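Local structure of MstE (Scytonema sp. PCC 10023, 6SBF) at residues S258-F266 against S304-R312; Q323-D331 against F339-H347. The protein is a monodomain class II terpene cyclase that assembles complex isoprenoid scaffolds, probably through protonation-started ring closure in merosterol biosynthesis. The protein carries 1 engineered substitution. All coordinates share one frame; numbering follows the deposited sequence. Where two conformers were deposited one is given.

Contact 1. Residues S258-F266 against S304-R312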
loop_
_atom_site.group_PDB
_atom_site.type_symbol
_atom_site.label_atom_id
_atom_site.label_comp_id
_atom_site.label_asym_id
_atom_site.label_seq_id
_atom_site.Cartn_x
_atom_site.Cartn_y
_atom_site.Cartn_z
ATOM N N SER A 258 5.351 18.066 -1.489
ATOM C CA SER A 258 5.446 19.086 -2.557
ATOM C C SER A 258 4.074 19.262 -3.210
ATOM O O SER A 258 3.632 20.411 -3.499
ATOM C CB SER A 258 6.530 18.670 -3.552
ATOM O OG SER A 258 6.676 19.702 -4.455
ATOM N N LYS A 259 3.401 18.162 -3.483
ATOM C CA LYS A 259 2.100 18.242 -4.200
ATOM C C LYS A 259 0.986 18.729 -3.268
ATOM O O LYS A 259 0.062 19.428 -3.693
ATOM C CB LYS A 259 1.755 16.863 -4.741
ATOM C CG LYS A 259 0.492 16.782 -5.601
ATOM C CD LYS A 259 0.571 17.710 -6.798
ATOM C CE LYS A 259 -0.441 17.396 -7.878
ATOM N NZ LYS A 259 -0.468 18.498 -8.875
ATOM N N HIS A 260 1.050 18.322 -2.009
ATOM C CA HIS A 260 0.035 18.696 -0.986
ATOM C C HIS A 260 0.739 19.334 0.183
ATOM O O HIS A 260 0.964 18.705 1.225
ATOM C CB HIS A 260 -0.779 17.478 -0.533
ATOM C CG HIS A 260 -1.634 16.892 -1.596
ATOM N ND1 HIS A 260 -2.889 17.385 -1.884
ATOM C CD2 HIS A 260 -1.438 15.865 -2.433
ATOM C CE1 HIS A 260 -3.424 16.608 -2.841
ATOM N NE2 HIS A 260 -2.540 15.741 -3.244
ATOM N N PRO A 261 1.134 20.618 0.059
ATOM C CA PRO A 261 1.900 21.241 1.122
ATOM C C PRO A 261 1.093 21.450 2.406
ATOM O O PRO A 261 1.682 21.708 3.423
ATOM C CB PRO A 261 2.398 22.554 0.516
ATOM C CG PRO A 261 1.471 22.803 -0.578
ATOM C CD PRO A 261 1.071 21.460 -1.145
ATOM N N ASN A 262 -0.236 21.315 2.342
ATOM C CA ASN A 262 -1.118 21.407 3.539
ATOM C C ASN A 262 -1.626 19.997 3.883
ATOM O O ASN A 262 -2.576 19.894 4.661
ATOM C CB ASN A 262 -2.267 22.414 3.370
ATOM C CG ASN A 262 -1.704 23.824 3.241
ATOM O OD1 ASN A 262 -1.108 24.328 4.177
ATOM N ND2 ASN A 262 -1.875 24.401 2.088
ATOM N N GLY A 263 -0.986 18.949 3.386
ATOM C CA GLY A 263 -1.179 17.585 3.898
ATOM C C GLY A 263 -1.729 16.607 2.861
ATOM O O GLY A 263 -2.748 16.863 2.200
ATOM N N SER A 264 -1.061 15.461 2.765
ATOM C CA SER A 264 -1.465 14.314 1.944
ATOM C C SER A 264 -2.246 13.309 2.820
ATOM O O SER A 264 -1.680 12.822 3.828
ATOM C CB SER A 264 -0.285 13.629 1.371
ATOM O OG SER A 264 -0.614 12.320 0.966
ATOM N N THR A 265 -3.472 12.993 2.473
ATOM C CA THR A 265 -4.242 12.003 3.221
ATOM C C THR A 265 -3.563 10.647 3.181
ATOM O O THR A 265 -3.488 9.971 4.246
ATOM C CB THR A 265 -5.687 11.965 2.747
ATOM O OG1 THR A 265 -5.704 11.831 1.342
ATOM C CG2 THR A 265 -6.460 13.204 3.169
ATOM N N PHE A 266 -3.047 10.223 2.054
ATOM C CA PHE A 266 -2.370 8.921 1.897
ATOM C C PHE A 266 -1.108 8.855 2.720
ATOM O O PHE A 266 -0.871 7.861 3.452
ATOM C CB PHE A 266 -2.135 8.628 0.414
ATOM C CG PHE A 266 -1.517 7.309 0.061
ATOM C CD1 PHE A 266 -2.276 6.144 0.118
ATOM C CD2 PHE A 266 -0.224 7.217 -0.407
ATOM C CE1 PHE A 266 -1.716 4.938 -0.283
ATOM C CE2 PHE A 266 0.333 6.057 -0.855
ATOM C CZ PHE A 266 -0.432 4.901 -0.789
ATOM N N SER A 304 -15.567 9.361 1.978
ATOM C CA SER A 304 -14.253 9.186 1.342
ATOM C C SER A 304 -13.270 10.263 1.823
ATOM O O SER A 304 -13.667 11.249 2.443
ATOM C CB SER A 304 -14.385 9.241 -0.144
ATOM O OG SER A 304 -14.713 10.562 -0.597
ATOM N N TRP A 305 -12.017 10.020 1.522
ATOM C CA TRP A 305 -10.997 11.077 1.623
ATOM C C TRP A 305 -10.540 11.404 0.186
ATOM O O TRP A 305 -10.583 10.548 -0.688
ATOM C CB TRP A 305 -9.798 10.660 2.480
ATOM C CG TRP A 305 -10.048 10.748 3.940
ATOM C CD1 TRP A 305 -9.764 11.778 4.751
ATOM C CD2 TRP A 305 -10.727 9.768 4.764
ATOM N NE1 TRP A 305 -10.245 11.586 5.993
ATOM C CE2 TRP A 305 -10.800 10.333 6.045
ATOM C CE3 TRP A 305 -11.231 8.488 4.577
ATOM C CZ2 TRP A 305 -11.384 9.658 7.140
ATOM C CZ3 TRP A 305 -11.780 7.794 5.644
ATOM C CH2 TRP A 305 -11.841 8.381 6.903
ATOM N N VAL A 306 -10.054 12.637 -0.011
ATOM C CA VAL A 306 -9.425 13.157 -1.259
ATOM C C VAL A 306 -8.358 12.169 -1.730
ATOM O O VAL A 306 -7.452 11.858 -0.967
ATOM C CB VAL A 306 -8.918 14.604 -1.045
ATOM C CG1 VAL A 306 -8.130 15.123 -2.209
ATOM C CG2 VAL A 306 -10.064 15.558 -0.739
ATOM N N SER A 307 -8.395 11.776 -2.999
ATOM C CA SER A 307 -7.366 10.949 -3.641
ATOM C C SER A 307 -5.992 11.561 -3.466
ATOM O O SER A 307 -5.798 12.763 -3.799
ATOM C CB SER A 307 -7.644 10.789 -5.047
ATOM O OG SER A 307 -8.927 10.214 -5.211
ATOM N N SER A 308 -5.054 10.743 -3.024
ATOM C CA SER A 308 -3.643 11.158 -2.926
ATOM C C SER A 308 -2.705 9.985 -3.044
ATOM O O SER A 308 -1.543 10.103 -2.657
ATOM C CB SER A 308 -3.392 12.033 -1.691
ATOM O OG SER A 308 -3.740 11.326 -0.499
ATOM N N ALA A 309 -3.160 8.836 -3.539
ATOM C CA ALA A 309 -2.313 7.661 -3.713
ATOM C C ALA A 309 -1.578 7.760 -5.039
ATOM O O ALA A 309 -2.042 7.306 -6.043
ATOM C CB ALA A 309 -3.111 6.400 -3.596
ATOM N N TYR A 310 -0.409 8.422 -4.979
ATOM C CA TYR A 310 0.363 8.774 -6.182
ATOM C C TYR A 310 1.286 7.658 -6.577
ATOM O O TYR A 310 2.258 7.359 -5.839
ATOM C CB TYR A 310 1.066 10.115 -6.049
ATOM C CG TYR A 310 0.134 11.294 -5.978
ATOM C CD1 TYR A 310 -0.740 11.583 -7.003
ATOM C CD2 TYR A 310 0.085 12.129 -4.895
ATOM C CE1 TYR A 310 -1.619 12.655 -6.923
ATOM C CE2 TYR A 310 -0.765 13.206 -4.794
ATOM C CZ TYR A 310 -1.634 13.495 -5.826
ATOM O OH TYR A 310 -2.480 14.545 -5.700
ATOM N N LEU A 311 0.986 7.051 -7.718
ATOM C CA LEU A 311 1.676 5.902 -8.314
ATOM C C LEU A 311 2.518 6.457 -9.477
ATOM O O LEU A 311 1.952 7.062 -10.435
ATOM C CB LEU A 311 0.644 4.898 -8.801
ATOM C CG LEU A 311 1.167 3.626 -9.432
ATOM C CD1 LEU A 311 1.841 2.772 -8.396
ATOM C CD2 LEU A 311 0.002 2.887 -10.086
ATOM N N ARG A 312 3.790 6.218 -9.443
ATOM C CA ARG A 312 4.657 6.713 -10.495
ATOM C C ARG A 312 5.025 5.610 -11.445
ATOM O O ARG A 312 5.092 4.427 -11.070
ATOM C CB ARG A 312 5.696 7.543 -9.831
ATOM C CG ARG A 312 6.708 6.697 -9.201
ATOM C CD ARG A 312 7.428 7.737 -8.309
ATOM N NE ARG A 312 8.395 7.024 -7.569
ATOM C CZ ARG A 312 9.311 7.454 -6.612
ATOM N NH1 ARG A 312 10.097 6.525 -6.133
ATOM N NH2 ARG A 312 9.446 8.676 -6.163
HETATM O O HOH W 1 0.266 11.724 -1.425
#

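Contact 2. Residues Q323-D331 against F339-H347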
loop_
_atom_site.group_PDB
_atom_site.type_symbol
_atom_site.label_atom_id
_atom_site.label_comp_id
_atom_site.label_asym_id
_atom_site.label_seq_id
_atom_site.Cartn_x
_atom_site.Cartn_y
_atom_site.Cartn_z
ATOM N N GLN A 323 15.691 9.397 -7.732
ATOM C CA GLN A 323 16.709 10.308 -8.311
ATOM C C GLN A 323 16.234 10.823 -9.675
ATOM O O GLN A 323 17.057 11.329 -10.402
ATOM C CB GLN A 323 18.075 9.598 -8.367
ATOM C CG GLN A 323 18.734 9.471 -6.997
ATOM C CD GLN A 323 20.055 8.730 -7.065
ATOM O OE1 GLN A 323 20.130 7.552 -7.424
ATOM N NE2 GLN A 323 21.117 9.421 -6.711
ATOM N N PHE A 324 14.944 10.692 -10.003
ATOM C CA PHE A 324 14.355 11.221 -11.257
ATOM C C PHE A 324 13.618 12.507 -10.934
ATOM O O PHE A 324 12.615 12.524 -10.218
ATOM C CB PHE A 324 13.397 10.176 -11.812
ATOM C CG PHE A 324 12.782 10.497 -13.151
ATOM C CD1 PHE A 324 13.477 10.284 -14.332
ATOM C CD2 PHE A 324 11.512 11.017 -13.226
ATOM C CE1 PHE A 324 12.877 10.543 -15.557
ATOM C CE2 PHE A 324 10.890 11.242 -14.437
ATOM C CZ PHE A 324 11.594 11.056 -15.604
ATOM N N PRO A 325 14.142 13.663 -11.408
ATOM C CA PRO A 325 13.576 14.933 -10.948
ATOM C C PRO A 325 12.435 15.445 -11.802
ATOM O O PRO A 325 11.919 16.509 -11.467
ATOM C CB PRO A 325 14.775 15.876 -11.002
ATOM C CG PRO A 325 15.619 15.337 -12.133
ATOM C CD PRO A 325 15.470 13.837 -12.034
ATOM N N HIS A 326 12.076 14.623 -12.824
ATOM C CA HIS A 326 11.237 15.092 -13.941
ATOM C C HIS A 326 9.762 14.748 -13.831
ATOM O O HIS A 326 9.001 14.980 -14.795
ATOM C CB HIS A 326 11.809 14.581 -15.274
ATOM C CG HIS A 326 13.266 14.799 -15.467
ATOM N ND1 HIS A 326 13.831 16.052 -15.594
ATOM C CD2 HIS A 326 14.271 13.896 -15.556
ATOM C CE1 HIS A 326 15.130 15.901 -15.768
ATOM N NE2 HIS A 326 15.447 14.578 -15.765
ATOM N N TRP A 327 9.325 14.180 -12.752
ATOM C CA TRP A 327 7.947 13.686 -12.594
ATOM C C TRP A 327 6.975 14.785 -12.961
ATOM O O TRP A 327 7.114 15.924 -12.471
ATOM C CB TRP A 327 7.612 13.172 -11.186
ATOM C CG TRP A 327 8.483 12.051 -10.734
ATOM C CD1 TRP A 327 9.451 12.042 -9.771
ATOM C CD2 TRP A 327 8.433 10.725 -11.253
ATOM N NE1 TRP A 327 10.027 10.803 -9.714
ATOM C CE2 TRP A 327 9.429 9.981 -10.604
ATOM C CE3 TRP A 327 7.637 10.099 -12.232
ATOM C CZ2 TRP A 327 9.709 8.671 -10.920
ATOM C CZ3 TRP A 327 7.953 8.819 -12.574
ATOM C CH2 TRP A 327 8.943 8.108 -11.904
ATOM N N ARG A 328 5.958 14.388 -13.706
ATOM C CA ARG A 328 4.785 15.219 -13.968
ATOM C C ARG A 328 3.526 14.396 -13.657
ATOM O O ARG A 328 3.586 13.185 -13.770
ATOM C CB ARG A 328 4.738 15.611 -15.441
ATOM C CG ARG A 328 5.886 16.521 -15.874
ATOM C CD ARG A 328 5.724 16.967 -17.305
ATOM N NE ARG A 328 5.810 15.835 -18.222
ATOM C CZ ARG A 328 5.511 15.938 -19.508
ATOM N NH1 ARG A 328 5.583 14.890 -20.311
ATOM N NH2 ARG A 328 5.148 17.115 -19.976
ATOM N N TYR A 329 2.449 15.070 -13.346
ATOM C CA TYR A 329 1.157 14.424 -13.050
ATOM C C TYR A 329 0.463 14.203 -14.392
ATOM O O TYR A 329 0.260 15.169 -15.123
ATOM C CB TYR A 329 0.355 15.241 -12.033
ATOM C CG TYR A 329 1.060 15.193 -10.697
ATOM C CD1 TYR A 329 2.084 16.077 -10.410
ATOM C CD2 TYR A 329 0.745 14.197 -9.783
ATOM C CE1 TYR A 329 2.780 15.977 -9.218
ATOM C CE2 TYR A 329 1.434 14.074 -8.592
ATOM C CZ TYR A 329 2.449 14.968 -8.327
ATOM O OH TYR A 329 3.183 14.882 -7.176
ATOM N N TYR A 330 0.213 12.963 -14.770
ATOM C CA TYR A 330 -0.298 12.558 -16.106
ATOM C C TYR A 330 -1.526 13.394 -16.471
ATOM O O TYR A 330 -1.608 13.934 -17.593
ATOM C CB TYR A 330 -0.658 11.074 -16.148
ATOM C CG TYR A 330 -1.086 10.623 -17.520
ATOM C CD1 TYR A 330 -0.134 10.281 -18.460
ATOM C CD2 TYR A 330 -2.422 10.446 -17.838
ATOM C CE1 TYR A 330 -0.477 9.845 -19.728
ATOM C CE2 TYR A 330 -2.791 10.011 -19.099
ATOM C CZ TYR A 330 -1.817 9.707 -20.040
ATOM O OH TYR A 330 -2.210 9.248 -21.253
ATOM N N ASP A 331 -2.432 13.581 -15.518
ATOM C CA ASP A 331 -3.707 14.264 -15.820
ATOM C C ASP A 331 -3.494 15.763 -16.058
ATOM O O ASP A 331 -4.364 16.403 -16.618
ATOM C CB ASP A 331 -4.706 14.039 -14.703
ATOM C CG ASP A 331 -5.313 12.650 -14.799
ATOM O OD1 ASP A 331 -5.565 12.188 -15.941
ATOM O OD2 ASP A 331 -5.467 12.025 -13.744
ATOM N N PHE A 339 3.039 7.645 -20.397
ATOM C CA PHE A 339 3.009 7.317 -18.964
ATOM C C PHE A 339 4.398 7.370 -18.327
ATOM O O PHE A 339 4.466 7.730 -17.131
ATOM C CB PHE A 339 2.327 5.974 -18.756
ATOM C CG PHE A 339 0.871 6.027 -19.104
ATOM C CD1 PHE A 339 -0.036 6.720 -18.298
ATOM C CD2 PHE A 339 0.409 5.375 -20.227
ATOM C CE1 PHE A 339 -1.398 6.699 -18.594
ATOM C CE2 PHE A 339 -0.940 5.428 -20.557
ATOM C CZ PHE A 339 -1.836 6.105 -19.758
ATOM N N GLU A 340 5.448 7.040 -19.075
ATOM C CA GLU A 340 6.799 6.998 -18.500
ATOM C C GLU A 340 7.159 8.406 -18.055
ATOM O O GLU A 340 6.996 9.362 -18.828
ATOM C CB GLU A 340 7.842 6.441 -19.451
ATOM C CG GLU A 340 7.554 5.021 -19.884
ATOM C CD GLU A 340 6.567 4.865 -21.034
ATOM O OE1 GLU A 340 6.226 3.721 -21.291
ATOM O OE2 GLU A 340 6.095 5.870 -21.621
ATOM N N GLY A 341 7.629 8.493 -16.820
ATOM C CA GLY A 341 7.984 9.750 -16.178
ATOM C C GLY A 341 6.803 10.502 -15.655
ATOM O O GLY A 341 6.981 11.649 -15.235
ATOM N N SER A 342 5.650 9.854 -15.561
ATOM C CA SER A 342 4.436 10.504 -15.025
ATOM C C SER A 342 3.889 9.776 -13.795
ATOM O O SER A 342 4.338 8.651 -13.507
ATOM C CB SER A 342 3.393 10.625 -16.097
ATOM O OG SER A 342 2.640 9.427 -16.175
ATOM N N ILE A 343 3.014 10.494 -13.127
ATOM C CA ILE A 343 2.353 10.041 -11.908
ATOM C C ILE A 343 0.863 9.991 -12.190
ATOM O O ILE A 343 0.277 10.975 -12.668
ATOM C CB ILE A 343 2.709 10.976 -10.748
ATOM C CG1 ILE A 343 4.195 10.991 -10.479
ATOM C CG2 ILE A 343 1.933 10.634 -9.499
ATOM C CD1 ILE A 343 4.624 12.012 -9.426
ATOM N N ILE A 344 0.253 8.888 -11.791
ATOM C CA ILE A 344 -1.219 8.741 -11.771
ATOM C C ILE A 344 -1.729 8.634 -10.340
ATOM O O ILE A 344 -0.952 8.441 -9.420
ATOM C CB ILE A 344 -1.624 7.573 -12.682
ATOM C CG1 ILE A 344 -1.197 6.213 -12.145
ATOM C CG2 ILE A 344 -1.140 7.820 -14.109
ATOM C CD1 ILE A 344 -1.955 5.119 -12.807
ATOM N N PHE A 345 -3.031 8.735 -10.198
ATOM C CA PHE A 345 -3.642 8.623 -8.862
ATOM C C PHE A 345 -4.919 7.784 -8.935
ATOM O O PHE A 345 -5.384 7.372 -9.999
ATOM C CB PHE A 345 -3.881 10.012 -8.248
ATOM C CG PHE A 345 -4.900 10.847 -8.966
ATOM C CD1 PHE A 345 -6.202 10.912 -8.592
ATOM C CD2 PHE A 345 -4.470 11.728 -9.966
ATOM C CE1 PHE A 345 -7.121 11.702 -9.245
ATOM C CE2 PHE A 345 -5.393 12.526 -10.625
ATOM C CZ PHE A 345 -6.704 12.525 -10.231
ATOM N N ASP A 346 -5.433 7.544 -7.752
ATOM C CA ASP A 346 -6.645 6.730 -7.552
ATOM C C ASP A 346 -7.877 7.592 -7.767
ATOM O O ASP A 346 -8.412 8.191 -6.836
ATOM C CB ASP A 346 -6.621 6.119 -6.169
ATOM C CG ASP A 346 -6.454 7.112 -5.010
ATOM O OD1 ASP A 346 -5.638 8.064 -5.085
ATOM O OD2 ASP A 346 -7.131 6.877 -3.968
ATOM N N HIS A 347 -8.326 7.689 -9.030
ATOM C CA HIS A 347 -9.405 8.617 -9.403
ATOM C C HIS A 347 -10.713 8.334 -8.655
ATOM O O HIS A 347 -11.529 9.234 -8.510
ATOM C CB HIS A 347 -9.643 8.582 -10.909
ATOM C CG HIS A 347 -9.962 7.228 -11.448
ATOM N ND1 HIS A 347 -8.990 6.200 -11.595
ATOM C CD2 HIS A 347 -11.187 6.710 -11.807
ATOM C CE1 HIS A 347 -9.672 5.111 -12.056
ATOM N NE2 HIS A 347 -10.992 5.429 -12.235
HETATM O O HOH W 2 8.273 13.395 -17.093
HETATM O O HOH W 3 -4.217 9.852 -12.837
HETATM O O HOH W 4 -2.365 12.090 -12.948
#

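Contact 1. Residues S258-F266 against S304-R312
Lys-259 lays its aliphatic chain across Tyr-310 at about a right angle, with CG 3.7 Å from the phenol OH; its ammonium end travels on to a salt bridge with Glu-332. The same hydroxyl is gripped by His-260, whose NE2 lies 2.7 Å from Tyr-310 OH. At 155° this hydrogen bond is fairly straight, and because the OH lies near the imidazole plane the two rings meet rim to rim instead of stacking. A type I turn from His-260 to Gly-263 then leads into Ser-264. Its OG accepts from the N of Ala-267, as an N-cap does, and donates to a water 2.6 Å away, which in turn stands 2.7 Å from Ser-308 O and donates to it. Thr-265 OG1 both accepts and donates: it receives the hydroxyl of Ser-308 (OG to OG1 2.7 Å) and donates its own hydrogen to Val-306 O at 2.9 Å. With OG1 between the backbone N and the carbonyl carbon (chi1 51°), it faces Ser-308 and Val-306, while CG2 goes to the indole, 3.9 Å from Trp-305 CD1. Phe-266 closes the contact by CH-pi packing, for Ala-309 CB sits 3.9 Å from the ring centroid and only 14° off its normal. Helix 350-363 flanks Thr-265, Phe-266 and Trp-305. The arrangement is a capped N-terminus of helix 265-275 braced against a loop, within an alpha6-alpha6 barrel; the placing of Trp-305, packed on Gln-299 and hydrogen-bonded through NE1 to Leu-295 O, is consistent with a QW motif of squalene-hopene cyclases.

Contact 2. Residues Q323-D331 against F339-H347
Phe-339 stacks against Tyr-330 in an offset arrangement, centroids 4.2 Å apart and planes 16° from parallel, so that Phe-339 CE1 lies over one face of the phenol ring, toward its rim. The tyrosine gets there because its CG stands anti to the backbone N (chi1 -176°). Phe-50 meets Phe-339 edge-to-face, and Lys-337 makes a cation-pi contact with Tyr-330. An alanine here in place of Tyr-330 removes the ring, which would probably open a gap over Phe-339 and leave Lys-337 without its cation-pi partner. The type II turn runs from Phe-339 to Ser-342. Gly-341 within it has positive phi, and its CA lies 3.7 Å from Phe-324 CE2; a CB on this residue would come tight against Phe-324 CZ. Its carbonyl O accepts Arg-328 N at 3.3 Å and also a water shared with His-326 O. From Ser-342 the segment pairs in parallel with Arg-328 and Tyr-329. Ile-343 N donates to Arg-328 O (2.8 Å), and Ile-343 O takes Tyr-330 N (2.9 Å), tilted from the carbonyl plane, plus a water. The isoleucine side chain is wedged between aromatics: CG2 is 3.6 Å from Tyr-329 CE2, CD1 rests over that ring's face, and CD1 also reaches Trp-327 CB at 3.7 Å. Ile-344 CG2 packs on the CB of Tyr-330. At the far end Phe-345 CE2 meets Asp-331 OD2 at 3.2 Å, carboxylate and ring planes 81° apart, while a water joins that oxygen to Phe-345 N. Three backbone bonds therefore set the strand register, Trp-327 and Tyr-329 pack round Ile-343, and Asp-331, exposed and solvated by water, is likely to keep its negative charge.

Contact 1 closes before contact 2 opens along the chain, and their centres lie 13 Å apart on the same side of the molecule's centre. A mixed three-stranded sheet joins them: strand 311-313, entered at the end of contact 1, runs antiparallel to strand 342-344, which pairs in parallel with strand 328-329. The direct evidence is Leu-311 O, 2.8 Å from Ile-344 N, and Ser-307 OG, 2.6 Å from Asp-346 O, both probable hydrogen bonds. Lys-259 CB packs on Tyr-329 OH at 3.4 Å. The 304-312 segment thus connects the start of helix 265-275 to the small sheet, whose strand 328-329 lies at its outer edge, in this largely helical cyclase.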